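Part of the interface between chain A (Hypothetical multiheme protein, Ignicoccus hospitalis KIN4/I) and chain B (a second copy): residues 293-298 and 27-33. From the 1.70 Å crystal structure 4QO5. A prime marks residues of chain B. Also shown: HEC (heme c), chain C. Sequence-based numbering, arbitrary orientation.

Chain A, residues 293-298: VNPVTG
Chain B (27-33) HISVTPG

A tight turn of chain A packs against the end of a helix in chain B, burying 252 Å² over both sides. Val293 enters extended (phi/psi -128/136), Asn294 follows at -68/126, and Pro295 (-69/-21), Val296 (-102/-42) and Thr297 (-95/-21) curl the chain until Gly298 N bonds back to Asn294 O at 2.9 Å. Gly298 sits at 82/-4, where a CB would jam against the preceding carbonyl oxygen. In chain B, residues 27-30 are helical, Thr31′ breaks out at -136/68, and Pro32′ and Gly33′ return to helical angles. Val296 CA lies 5.7 Å from Ser29′ CA, and Pro295 CA 7.4 Å from Pro32′ CA.

Asn294 ties its own loop together and links it to chain B. With chi1 t (-173°) and chi2 -67°, its amide turns OD1 back into its own loop, accepting Val296 N and Thr297 N at 2.9 Å each, while ND2 reaches across to donate to Ser29′ O (2.9 Å, 151°), the one hydrogen bond between the stretches. Two apolar side-chain pairs add to it. Pro295 CG meets Pro32′ CB at 3.8 Å, both rings C-gamma endo. Val296, chi1 t (172°), points toward chain B and places CG2 3.9 Å from CG1 of Ile28′ (t, t). The same Val296 CG2 lies 3.6 Å from Ile28′ O, a carbonyl buried without a hydrogen-bond partner, and Val296 CG1 lies 4.1 Å from Ser29′ CB. Thr297 (chi1 p, 71°) and Ser29′ (p, 70°) each hydrogen-bond through the hydroxyl elsewhere in the structure; Thr297 CG2 meets Ser29′ CB at 3.8 Å.

Val30′ (m) and Thr31′ (p) point away. Thr31′ OG1 instead accepts His27′ ND1 at 2.7 Å (173°), while Thr31′ N bonds to His27′ O at 2.9 Å. The same imidazole, with chi1 -91°, between wells, and chi2 -86°, binds the heme c FE through NE2 at 2.2 Å, well clear of chain A's loop.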

# COMPACT_ATOMS: atom_id res chain seq x y z
N VAL A 293 24.11 18.55 9.04
CA VAL A 293 24.85 19.65 9.65
C VAL A 293 23.90 20.59 10.39
O VAL A 293 22.81 20.93 9.88
CB VAL A 293 25.65 20.44 8.58
CG1 VAL A 293 26.43 21.58 9.22
CG2 VAL A 293 26.62 19.52 7.86
N ASN A 294 24.28 21.01 11.60
CA ASN A 294 23.46 21.94 12.36
C ASN A 294 23.43 23.31 11.67
O ASN A 294 24.47 23.89 11.39
CB ASN A 294 23.98 22.06 13.79
CG ASN A 294 23.07 22.89 14.67
OD1 ASN A 294 22.92 24.10 14.47
ND2 ASN A 294 22.47 22.25 15.66
N PRO A 295 22.21 23.83 11.39
CA PRO A 295 22.08 25.05 10.58
C PRO A 295 22.58 26.31 11.26
O PRO A 295 22.89 27.30 10.59
CB PRO A 295 20.57 25.15 10.33
CG PRO A 295 19.94 24.33 11.40
CD PRO A 295 20.91 23.20 11.65
N VAL A 296 22.67 26.27 12.58
CA VAL A 296 23.08 27.42 13.36
C VAL A 296 24.54 27.33 13.82
O VAL A 296 25.28 28.33 13.77
CB VAL A 296 22.14 27.60 14.58
CG1 VAL A 296 22.66 28.68 15.52
CG2 VAL A 296 20.74 27.91 14.08
N THR A 297 24.96 26.15 14.26
CA THR A 297 26.31 26.00 14.81
C THR A 297 27.33 25.51 13.78
O THR A 297 28.53 25.69 13.96
CB THR A 297 26.34 25.04 16.01
OG1 THR A 297 26.11 23.71 15.55
CG2 THR A 297 25.27 25.43 17.04
N GLY A 298 26.86 24.87 12.71
CA GLY A 298 27.77 24.33 11.72
C GLY A 298 28.33 22.97 12.12
O GLY A 298 29.06 22.35 11.36
N HIS B 27 17.03 26.95 21.95
CA HIS B 27 16.50 25.82 21.21
C HIS B 27 16.74 25.89 19.72
O HIS B 27 16.70 24.88 19.03
CB HIS B 27 15.02 25.61 21.54
CG HIS B 27 14.82 24.67 22.69
ND1 HIS B 27 14.78 23.30 22.52
CD2 HIS B 27 14.77 24.89 24.02
CE1 HIS B 27 14.66 22.72 23.70
NE2 HIS B 27 14.65 23.66 24.62
N ILE B 28 17.03 27.09 19.21
CA ILE B 28 17.33 27.23 17.79
C ILE B 28 18.61 26.45 17.45
O ILE B 28 18.76 25.93 16.34
CB ILE B 28 17.43 28.72 17.39
CG1 ILE B 28 17.37 28.88 15.87
CG2 ILE B 28 18.69 29.37 17.97
CD1 ILE B 28 17.28 30.34 15.44
N SER B 29 19.51 26.33 18.42
CA SER B 29 20.74 25.57 18.17
C SER B 29 20.66 24.12 18.69
O SER B 29 21.27 23.23 18.11
CB SER B 29 21.97 26.29 18.74
OG SER B 29 21.97 26.28 20.15
N VAL B 30 19.91 23.87 19.76
CA VAL B 30 19.91 22.52 20.32
C VAL B 30 18.87 21.59 19.71
O VAL B 30 19.08 20.39 19.60
CB VAL B 30 19.87 22.48 21.89
CG1 VAL B 30 21.05 23.24 22.46
CG2 VAL B 30 18.59 23.03 22.41
N THR B 31 17.74 22.16 19.31
CA THR B 31 16.69 21.42 18.61
C THR B 31 16.16 22.23 17.43
O THR B 31 14.99 22.65 17.42
CB THR B 31 15.51 21.03 19.53
OG1 THR B 31 14.91 22.21 20.08
CG2 THR B 31 15.94 20.09 20.66
N PRO B 32 17.00 22.42 16.40
CA PRO B 32 16.63 23.28 15.27
C PRO B 32 15.37 22.79 14.57
O PRO B 32 14.64 23.62 14.03
CB PRO B 32 17.85 23.19 14.34
CG PRO B 32 18.61 21.95 14.79
CD PRO B 32 18.36 21.87 16.27
N GLY B 33 15.11 21.49 14.57
CA GLY B 33 13.92 20.95 13.93
C GLY B 33 12.64 21.42 14.60
O GLY B 33 11.65 21.72 13.93
FE HEC C . 14.63 23.58 26.79
CHA HEC C . 14.80 20.16 26.80
CHB HEC C . 11.29 23.46 26.33
CHC HEC C . 14.44 26.85 27.63
CHD HEC C . 18.00 23.84 26.43
NA HEC C . 13.30 22.07 26.56
C1A HEC C . 13.55 20.73 26.75
C2A HEC C . 12.28 20.05 26.86
C3A HEC C . 11.30 20.96 26.73
C4A HEC C . 11.93 22.25 26.53
CMA HEC C . 9.77 20.71 26.77
CAA HEC C . 12.09 18.53 27.10
CBA HEC C . 12.42 18.32 28.58
CGA HEC C . 12.09 16.92 29.04
O1A HEC C . 11.81 16.02 28.21
O2A HEC C . 12.08 16.72 30.28
NB HEC C . 13.16 24.90 26.87
C1B HEC C . 11.80 24.64 26.76
C2B HEC C . 11.06 25.77 27.20
C3B HEC C . 11.97 26.68 27.61
C4B HEC C . 13.28 26.17 27.37
CMB HEC C . 9.51 25.79 27.22
CAB HEC C . 11.85 28.07 28.25
CBB HEC C . 10.60 28.27 29.14
NC HEC C . 15.97 25.08 26.94
C1C HEC C . 15.70 26.34 27.42
C2C HEC C . 16.94 27.10 27.45
C3C HEC C . 17.94 26.20 27.36
C4C HEC C . 17.34 24.96 26.88
CMC HEC C . 16.96 28.44 28.21
CAC HEC C . 19.48 26.41 27.48
CBC HEC C . 20.07 27.37 28.53
ND HEC C . 16.16 22.21 26.63
C1D HEC C . 17.49 22.56 26.43
C2D HEC C . 18.26 21.36 26.23
C3D HEC C . 17.27 20.21 26.35
C4D HEC C . 15.99 20.83 26.60
CMD HEC C . 19.78 21.27 25.96
CAD HEC C . 17.56 18.70 26.21
CBD HEC C . 17.95 18.42 24.76
CGD HEC C . 18.26 16.95 24.59
O1D HEC C . 18.84 16.59 23.53
O2D HEC C . 17.93 16.13 25.49